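Local structure of putative amidohydrolase (Unidentified, 3MKV) at residues 93-105 against 397-411. The protein probably hydrolyses dipeptides that end in proline, acting as a zinc-dependent prolidase of the amidohydrolase superfamily. Sequence-based numbering, arbitrary orientation. Where two conformers were deposited one is given.
Sequences IMRAMLRRGFTTV and QGEHIPLVMKDGRLF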
ATOM      1  N   ILE A  93      24.134 -13.617  29.636  1.00 49.43           N
ATOM      2  CA  ILE A  93      25.182 -13.793  28.630  1.00 54.08           C
ATOM      3  C   ILE A  93      26.253 -12.706  28.692  1.00 50.44           C
ATOM      4  O   ILE A  93      27.442 -12.999  28.698  1.00 53.13           O
ATOM      5  CB  ILE A  93      24.598 -13.877  27.201  1.00 54.23           C
ATOM      6  CG1 ILE A  93      23.741 -15.142  27.060  1.00 53.86           C
ATOM      7  CG2 ILE A  93      25.716 -13.867  26.171  1.00 52.61           C
ATOM      8  CD1 ILE A  93      23.154 -15.350  25.692  1.00 51.85           C
ATOM      9  N   MET A  94      25.829 -11.451  28.757  1.00 53.50           N
ATOM     10  CA  MET A  94      26.778 -10.348  28.846  1.00 54.85           C
ATOM     11  C   MET A  94      27.592 -10.397  30.142  1.00 59.25           C
ATOM     12  O   MET A  94      28.782 -10.051  30.164  1.00 58.45           O
ATOM     13  CB  MET A  94      26.058  -9.004  28.723  1.00 55.61           C
ATOM     14  CG  MET A  94      25.749  -8.572  27.289  1.00 54.85           C
ATOM     15  SD  MET A  94      24.983  -6.936  27.227  1.00 54.07           S
ATOM     16  CE  MET A  94      23.459  -7.244  28.123  1.00 50.70           C
ATOM     17  N   ARG A  95      26.937 -10.816  31.221  1.00 57.98           N
ATOM     18  CA  ARG A  95      27.545 -10.861  32.542  1.00 59.00           C
ATOM     19  C   ARG A  95      28.675 -11.897  32.589  1.00 62.45           C
ATOM     20  O   ARG A  95      29.716 -11.691  33.222  1.00 60.59           O
ATOM     21  CB  ARG A  95      26.475 -11.227  33.566  1.00 61.94           C
ATOM     22  CG  ARG A  95      26.574 -10.471  34.866  1.00 70.26           C
ATOM     23  CD  ARG A  95      25.196 -10.297  35.500  1.00 78.27           C
ATOM     24  NE  ARG A  95      25.256  -9.410  36.657  1.00 83.33           N
ATOM     25  CZ  ARG A  95      25.817  -9.746  37.812  1.00 89.15           C
ATOM     26  NH1 ARG A  95      26.360 -10.950  37.956  1.00 94.74           N
ATOM     27  NH2 ARG A  95      25.836  -8.884  38.820  1.00 90.61           N
ATOM     28  N   ALA A  96      28.468 -13.015  31.905  1.00 59.89           N
ATOM     29  CA  ALA A  96      29.446 -14.086  31.923  1.00 50.85           C
ATOM     30  C   ALA A  96      30.688 -13.739  31.109  1.00 51.23           C
ATOM     31  O   ALA A  96      31.777 -14.246  31.403  1.00 54.19           O
ATOM     32  CB  ALA A  96      28.824 -15.377  31.444  1.00 46.21           C
ATOM     33  N   MET A  97      30.531 -12.874  30.100  1.00 47.03           N
ATOM     34  CA  MET A  97      31.659 -12.474  29.249  1.00 42.43           C
ATOM     35  C   MET A  97      32.620 -11.688  30.103  1.00 47.03           C
ATOM     36  O   MET A  97      33.830 -11.929  30.083  1.00 48.92           O
ATOM     37  CB  MET A  97      31.219 -11.621  28.044  1.00 38.15           C
ATOM     38  CG  MET A  97      30.345 -12.342  27.003  1.00 42.43           C
ATOM     39  SD  MET A  97      29.864 -11.279  25.613  1.00 36.88           S
ATOM     40  CE  MET A  97      29.247 -12.469  24.466  1.00 38.59           C
ATOM     41  N   LEU A  98      32.061 -10.749  30.865  1.00 49.32           N
ATOM     42  CA  LEU A  98      32.830  -9.898  31.757  1.00 48.24           C
ATOM     43  C   LEU A  98      33.567 -10.721  32.817  1.00 52.35           C
ATOM     44  O   LEU A  98      34.730 -10.451  33.125  1.00 57.79           O
ATOM     45  CB  LEU A  98      31.903  -8.876  32.414  1.00 45.97           C
ATOM     46  CG  LEU A  98      32.576  -7.726  33.159  1.00 49.49           C
ATOM     47  CD1 LEU A  98      33.651  -7.034  32.306  1.00 45.41           C
ATOM     48  CD2 LEU A  98      31.507  -6.721  33.623  1.00 50.01           C
ATOM     49  N   ARG A  99      32.889 -11.733  33.355  1.00 55.87           N
ATOM     50  CA  ARG A  99      33.472 -12.628  34.358  1.00 54.26           C
ATOM     51  C   ARG A  99      34.674 -13.388  33.818  1.00 51.97           C
ATOM     52  O   ARG A  99      35.593 -13.690  34.565  1.00 51.70           O
ATOM     53  CB  ARG A  99      32.422 -13.616  34.885  1.00 53.01           C
ATOM     54  CG  ARG A  99      32.885 -14.417  36.108  1.00 55.43           C
ATOM     55  CD  ARG A  99      33.352 -13.482  37.219  1.00 59.26           C
ATOM     56  NE  ARG A  99      34.151 -14.151  38.245  1.00 67.69           N
ATOM     57  CZ  ARG A  99      35.485 -14.177  38.262  1.00 70.48           C
ATOM     58  NH1 ARG A  99      36.177 -13.571  37.300  1.00 66.42           N
ATOM     59  NH2 ARG A  99      36.129 -14.808  39.238  1.00 60.21           N
ATOM     60  N   ARG A 100      34.651 -13.706  32.523  1.00 54.16           N
ATOM     61  CA  ARG A 100      35.774 -14.362  31.841  1.00 48.72           C
ATOM     62  C   ARG A 100      36.894 -13.369  31.492  1.00 49.05           C
ATOM     63  O   ARG A 100      37.864 -13.718  30.813  1.00 55.05           O
ATOM     64  CB  ARG A 100      35.289 -15.065  30.564  1.00 46.12           C
ATOM     65  CG  ARG A 100      34.276 -16.183  30.806  1.00 54.48           C
ATOM     66  CD  ARG A 100      34.038 -17.052  29.557  1.00 47.74           C
ATOM     67  NE  ARG A 100      33.065 -16.475  28.631  1.00 59.12           N
ATOM     68  CZ  ARG A 100      31.749 -16.670  28.702  1.00 54.96           C
ATOM     69  NH1 ARG A 100      31.238 -17.428  29.660  1.00 43.60           N
ATOM     70  NH2 ARG A 100      30.942 -16.104  27.814  1.00 51.44           N
ATOM     71  N   GLY A 101      36.759 -12.127  31.939  1.00 42.71           N
ATOM     72  CA  GLY A 101      37.813 -11.136  31.718  1.00 47.21           C
ATOM     73  C   GLY A 101      37.624 -10.227  30.515  1.00 50.53           C
ATOM     74  O   GLY A 101      38.427  -9.331  30.276  1.00 52.80           O
ATOM     75  N   PHE A 102      36.563 -10.441  29.747  1.00 50.91           N
ATOM     76  CA  PHE A 102      36.354  -9.638  28.555  1.00 50.38           C
ATOM     77  C   PHE A 102      35.717  -8.293  28.895  1.00 51.89           C
ATOM     78  O   PHE A 102      34.527  -8.207  29.191  1.00 49.66           O
ATOM     79  CB  PHE A 102      35.554 -10.417  27.511  1.00 48.91           C
ATOM     80  CG  PHE A 102      36.287 -11.613  26.979  1.00 50.51           C
ATOM     81  CD1 PHE A 102      37.164 -11.486  25.914  1.00 48.19           C
ATOM     82  CD2 PHE A 102      36.128 -12.863  27.566  1.00 58.74           C
ATOM     83  CE1 PHE A 102      37.853 -12.586  25.423  1.00 45.66           C
ATOM     84  CE2 PHE A 102      36.818 -13.969  27.082  1.00 55.61           C
ATOM     85  CZ  PHE A 102      37.685 -13.826  26.005  1.00 44.58           C
ATOM     86  N   THR A 103      36.539  -7.245  28.861  1.00 50.21           N
ATOM     87  CA  THR A 103      36.105  -5.929  29.289  1.00 49.76           C
ATOM     88  C   THR A 103      35.570  -5.123  28.117  1.00 52.16           C
ATOM     89  O   THR A 103      34.870  -4.127  28.302  1.00 49.09           O
ATOM     90  CB  THR A 103      37.216  -5.162  30.055  1.00 45.36           C
ATOM     91  OG1 THR A 103      38.452  -5.245  29.341  1.00 56.27           O
ATOM     92  CG2 THR A 103      37.416  -5.761  31.429  1.00 46.74           C
ATOM     93  N   THR A 104      35.904  -5.562  26.907  1.00 52.06           N
ATOM     94  CA  THR A 104      35.322  -4.975  25.708  1.00 51.38           C
ATOM     95  C   THR A 104      34.980  -6.090  24.730  1.00 50.69           C
ATOM     96  O   THR A 104      35.708  -7.083  24.632  1.00 48.99           O
ATOM     97  CB  THR A 104      36.269  -3.973  25.009  1.00 50.84           C
ATOM     98  OG1 THR A 104      36.536  -2.865  25.874  1.00 37.90           O
ATOM     99  CG2 THR A 104      35.630  -3.446  23.727  1.00 48.41           C
ATOM    100  N   VAL A 105      33.863  -5.935  24.025  1.00 45.86           N
ATOM    101  CA  VAL A 105      33.557  -6.818  22.907  1.00 46.68           C
ATOM    102  C   VAL A 105      33.039  -6.061  21.686  1.00 48.81           C
ATOM    103  O   VAL A 105      32.419  -4.997  21.806  1.00 46.15           O
ATOM    104  CB  VAL A 105      32.553  -7.906  23.296  1.00 48.90           C
ATOM    105  CG1 VAL A 105      33.187  -8.883  24.301  1.00 41.58           C
ATOM    106  CG2 VAL A 105      31.257  -7.267  23.844  1.00 51.18           C
ATOM    107  N   GLN A 397      35.629 -20.193  33.439  1.00 60.60           N
ATOM    108  CA  GLN A 397      34.609 -19.223  33.757  1.00 58.28           C
ATOM    109  C   GLN A 397      35.189 -18.213  34.732  1.00 61.29           C
ATOM    110  O   GLN A 397      34.490 -17.709  35.612  1.00 65.87           O
ATOM    111  CB  GLN A 397      33.409 -19.943  34.375  1.00 55.73           C
ATOM    112  CG  GLN A 397      32.079 -19.651  33.712  1.00 64.89           C
ATOM    113  CD  GLN A 397      32.146 -19.642  32.185  1.00 69.30           C
ATOM    114  OE1 GLN A 397      31.977 -18.593  31.558  1.00 69.13           O
ATOM    115  NE2 GLN A 397      32.382 -20.807  31.583  1.00 54.91           N
ATOM    116  N   GLY A 398      36.478 -17.925  34.572  1.00 63.44           N
ATOM    117  CA  GLY A 398      37.177 -16.968  35.426  1.00 64.65           C
ATOM    118  C   GLY A 398      37.700 -17.522  36.745  1.00 64.78           C
ATOM    119  O   GLY A 398      37.860 -16.777  37.706  1.00 61.48           O
ATOM    120  N   GLU A 399      37.983 -18.822  36.797  1.00 66.70           N
ATOM    121  CA  GLU A 399      38.415 -19.452  38.053  1.00 69.33           C
ATOM    122  C   GLU A 399      39.718 -18.865  38.571  1.00 65.90           C
ATOM    123  O   GLU A 399      39.902 -18.703  39.780  1.00 67.56           O
ATOM    124  CB  GLU A 399      38.548 -20.976  37.915  1.00 70.79           C
ATOM    125  CG  GLU A 399      37.220 -21.726  37.962  1.00 69.24           C
ATOM    126  CD  GLU A 399      36.418 -21.564  36.681  1.00 76.27           C
ATOM    127  OE1 GLU A 399      37.031 -21.336  35.608  1.00 75.96           O
ATOM    128  OE2 GLU A 399      35.175 -21.669  36.745  1.00 74.74           O
ATOM    129  N   HIS A 400      40.622 -18.547  37.656  1.00 59.14           N
ATOM    130  CA  HIS A 400      41.920 -18.021  38.036  1.00 58.82           C
ATOM    131  C   HIS A 400      41.998 -16.557  37.667  1.00 58.28           C
ATOM    132  O   HIS A 400      43.049 -16.064  37.258  1.00 57.66           O
ATOM    133  CB  HIS A 400      43.034 -18.803  37.345  1.00 57.71           C
ATOM    134  CG  HIS A 400      42.939 -20.280  37.549  1.00 65.99           C
ATOM    135  ND1 HIS A 400      43.117 -20.873  38.782  1.00 64.91           N
ATOM    136  CD2 HIS A 400      42.683 -21.287  36.679  1.00 69.22           C
ATOM    137  CE1 HIS A 400      42.978 -22.181  38.661  1.00 68.93           C
ATOM    138  NE2 HIS A 400      42.715 -22.459  37.395  1.00 70.75           N
ATOM    139  N   ILE A 401      40.865 -15.876  37.798  1.00 60.85           N
ATOM    140  CA  ILE A 401      40.773 -14.455  37.514  1.00 61.95           C
ATOM    141  C   ILE A 401      40.026 -13.782  38.652  1.00 65.35           C
ATOM    142  O   ILE A 401      38.877 -13.377  38.498  1.00 66.93           O
ATOM    143  CB  ILE A 401      40.068 -14.179  36.168  1.00 66.03           C
ATOM    144  CG1 ILE A 401      40.638 -15.077  35.064  1.00 63.75           C
ATOM    145  CG2 ILE A 401      40.208 -12.714  35.775  1.00 61.79           C
ATOM    146  CD1 ILE A 401      40.325 -14.601  33.658  1.00 65.28           C
ATOM    147  N   PRO A 402      40.684 -13.683  39.814  1.00 68.06           N
ATOM    148  CA  PRO A 402      40.167 -13.108  41.056  1.00 67.59           C
ATOM    149  C   PRO A 402      39.659 -11.672  40.947  1.00 67.45           C
ATOM    150  O   PRO A 402      38.757 -11.292  41.693  1.00 71.41           O
ATOM    151  CB  PRO A 402      41.380 -13.149  41.996  1.00 68.51           C
ATOM    152  CG  PRO A 402      42.570 -13.357  41.095  1.00 68.29           C
ATOM    153  CD  PRO A 402      42.056 -14.188  39.976  1.00 66.72           C
ATOM    154  N   LEU A 403      40.232 -10.871  40.055  1.00 65.51           N
ATOM    155  CA  LEU A 403      39.818  -9.465  39.951  1.00 63.44           C
ATOM    156  C   LEU A 403      39.552  -9.001  38.518  1.00 61.72           C
ATOM    157  O   LEU A 403      40.345  -9.267  37.613  1.00 61.19           O
ATOM    158  CB  LEU A 403      40.836  -8.542  40.634  1.00 62.49           C
ATOM    159  CG  LEU A 403      40.430  -7.068  40.739  1.00 59.02           C
ATOM    160  CD1 LEU A 403      40.973  -6.440  42.020  1.00 58.47           C
ATOM    161  CD2 LEU A 403      40.848  -6.257  39.500  1.00 59.44           C
ATOM    162  N   VAL A 404      38.422  -8.317  38.328  1.00 60.03           N
ATOM    163  CA  VAL A 404      38.039  -7.782  37.025  1.00 55.92           C
ATOM    164  C   VAL A 404      37.580  -6.329  37.146  1.00 56.17           C
ATOM    165  O   VAL A 404      36.580  -6.040  37.787  1.00 53.94           O
ATOM    166  CB  VAL A 404      36.914  -8.608  36.364  1.00 58.18           C
ATOM    167  CG1 VAL A 404      36.512  -7.974  35.022  1.00 59.70           C
ATOM    168  CG2 VAL A 404      37.348 -10.063  36.170  1.00 51.13           C
ATOM    169  N   MET A 405      38.324  -5.424  36.517  1.00 56.50           N
ATOM    170  CA  MET A 405      38.069  -3.995  36.616  1.00 55.90           C
ATOM    171  C   MET A 405      37.719  -3.441  35.240  1.00 57.17           C
ATOM    172  O   MET A 405      38.484  -3.609  34.295  1.00 59.16           O
ATOM    173  CB  MET A 405      39.312  -3.273  37.177  1.00 56.57           C
ATOM    174  CG  MET A 405      39.157  -1.767  37.376  1.00 54.27           C
ATOM    175  SD  MET A 405      40.530  -0.943  38.238  1.00 51.73           S
ATOM    176  CE  MET A 405      41.459  -0.242  36.912  1.00 40.16           C
ATOM    177  N   LYS A 406      36.575  -2.773  35.126  1.00 55.04           N
ATOM    178  CA  LYS A 406      36.165  -2.111  33.904  0.50 54.85           C
ATOM    179  C   LYS A 406      35.852  -0.666  34.207  1.00 57.00           C
ATOM    180  O   LYS A 406      35.075  -0.417  35.102  1.00 53.25           O
ATOM    181  CB  LYS A 406      34.959  -2.807  33.270  0.50 54.45           C
ATOM    182  CG  LYS A 406      34.159  -1.951  32.294  0.50 52.39           C
ATOM    183  CD  LYS A 406      32.790  -2.565  32.036  0.50 44.18           C
ATOM    184  CE  LYS A 406      31.811  -1.561  31.460  0.50 44.03           C
ATOM    185  NZ  LYS A 406      30.459  -2.152  31.278  0.50 33.52           N
ATOM    186  N   ASP A 407      36.428   0.271  33.463  1.00 63.28           N
ATOM    187  CA  ASP A 407      36.198   1.695  33.688  1.00 66.95           C
ATOM    188  C   ASP A 407      36.522   2.107  35.124  1.00 67.60           C
ATOM    189  O   ASP A 407      35.815   2.938  35.707  1.00 67.25           O
ATOM    190  CB  ASP A 407      34.743   2.076  33.374  1.00 69.72           C
ATOM    191  CG  ASP A 407      34.459   2.149  31.883  1.00 75.22           C
ATOM    192  OD1 ASP A 407      33.399   1.640  31.456  1.00 75.37           O
ATOM    193  OD2 ASP A 407      35.294   2.710  31.138  1.00 80.35           O
ATOM    194  N   GLY A 408      37.583   1.532  35.691  1.00 62.73           N
ATOM    195  CA  GLY A 408      38.010   1.893  37.041  1.00 60.98           C
ATOM    196  C   GLY A 408      37.087   1.446  38.172  1.00 63.05           C
ATOM    197  O   GLY A 408      37.185   1.941  39.293  1.00 64.22           O
ATOM    198  N   ARG A 409      36.180   0.516  37.885  1.00 63.72           N
ATOM    199  CA  ARG A 409      35.336  -0.060  38.919  1.00 63.55           C
ATOM    200  C   ARG A 409      35.561  -1.556  38.947  1.00 63.47           C
ATOM    201  O   ARG A 409      35.861  -2.164  37.927  1.00 64.26           O
ATOM    202  CB  ARG A 409      33.853   0.244  38.674  1.00 63.31           C
ATOM    203  CG  ARG A 409      33.556   1.690  38.301  1.00 72.56           C
ATOM    204  CD  ARG A 409      32.070   2.024  38.393  1.00 76.22           C
ATOM    205  NE  ARG A 409      31.647   2.256  39.774  1.00 99.95           N
ATOM    206  CZ  ARG A 409      30.605   3.009  40.126  1.00106.38           C
ATOM    207  NH1 ARG A 409      29.876   3.614  39.196  1.00107.82           N
ATOM    208  NH2 ARG A 409      30.295   3.164  41.409  1.00104.50           N
ATOM    209  N   LEU A 410      35.430  -2.142  40.129  1.00 68.66           N
ATOM    210  CA  LEU A 410      35.591  -3.573  40.298  1.00 65.31           C
ATOM    211  C   LEU A 410      34.255  -4.257  40.131  1.00 63.58           C
ATOM    212  O   LEU A 410      33.289  -3.947  40.824  1.00 63.60           O
ATOM    213  CB  LEU A 410      36.152  -3.898  41.688  1.00 67.95           C
ATOM    214  CG  LEU A 410      37.537  -3.335  42.021  1.00 72.79           C
ATOM    215  CD1 LEU A 410      37.813  -3.393  43.522  1.00 71.85           C
ATOM    216  CD2 LEU A 410      38.632  -4.052  41.227  1.00 73.54           C
ATOM    217  N   PHE A 411      34.196  -5.192  39.199  1.00 60.25           N
ATOM    218  CA  PHE A 411      33.017  -6.016  38.985  0.50 58.03           C
ATOM    219  C   PHE A 411      33.173  -7.304  39.774  1.00 61.00           C
ATOM    220  O   PHE A 411      32.198  -7.946  40.168  1.00 62.93           O
ATOM    221  CB  PHE A 411      32.870  -6.348  37.499  0.50 50.28           C
ATOM    222  CG  PHE A 411      32.046  -7.577  37.232  0.50 48.22           C
ATOM    223  CD1 PHE A 411      32.643  -8.743  36.779  0.50 39.05           C
ATOM    224  CD2 PHE A 411      30.672  -7.574  37.447  0.50 42.83           C
ATOM    225  CE1 PHE A 411      31.881  -9.879  36.535  0.50 40.11           C
ATOM    226  CE2 PHE A 411      29.910  -8.709  37.216  0.50 32.84           C
ATOM    227  CZ  PHE A 411      30.512  -9.859  36.758  0.50 36.02           C
TER
HETATM  228  O   HOH W   1      31.671 -16.459  33.757  1.00 59.49           O
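L98 and F411 form the tightly packed part of this contact. Methyl CD2 of L98 sits over one face of the F411 ring, 3.9 Å from its centroid and 18° off the ring normal, a CH-pi contact. This holds for one of two modelled conformers of F411. Beside it, L98 CD1 lies 4.1 Å from V404 CG1. The T103 methyl CG2 rests 3.7 Å from M405 O. R99 runs past the ring at about a right angle, its CD against F411 CE1. CG of R99 is anti to the backbone N (chi1 -170°), and a bend at chi2 (55°) carries the guanidinium to the turn 398-401. There R99 NH1 and R99 NH2 both donate to I401 O, at 3.0 and 3.2 Å, neither bond straight. The Q397 carbonyl and G398 CA lie over one guanidinium face.

The helix ends here in a Schellman motif, with G101 at positive phi as C-prime, and the chain enters strand 102-107 of the TIM-barrel domain. The hairpin of strands 403-406 and 409-410, closed by a type I' turn, packs on this helix end and joins the same mixed sheet through strand 380-383.

R100 is buried, and its NE bonds to Q335. R100 NH1 points at Q397 OE1, but the modelled bond is doubtfully short. The solvent side is looser. A water bridges A96 O and Q397 OE1. R95 lays its guanidinium face near F411 CE2 in this conformer, while its NH2 forms a salt bridge with E125.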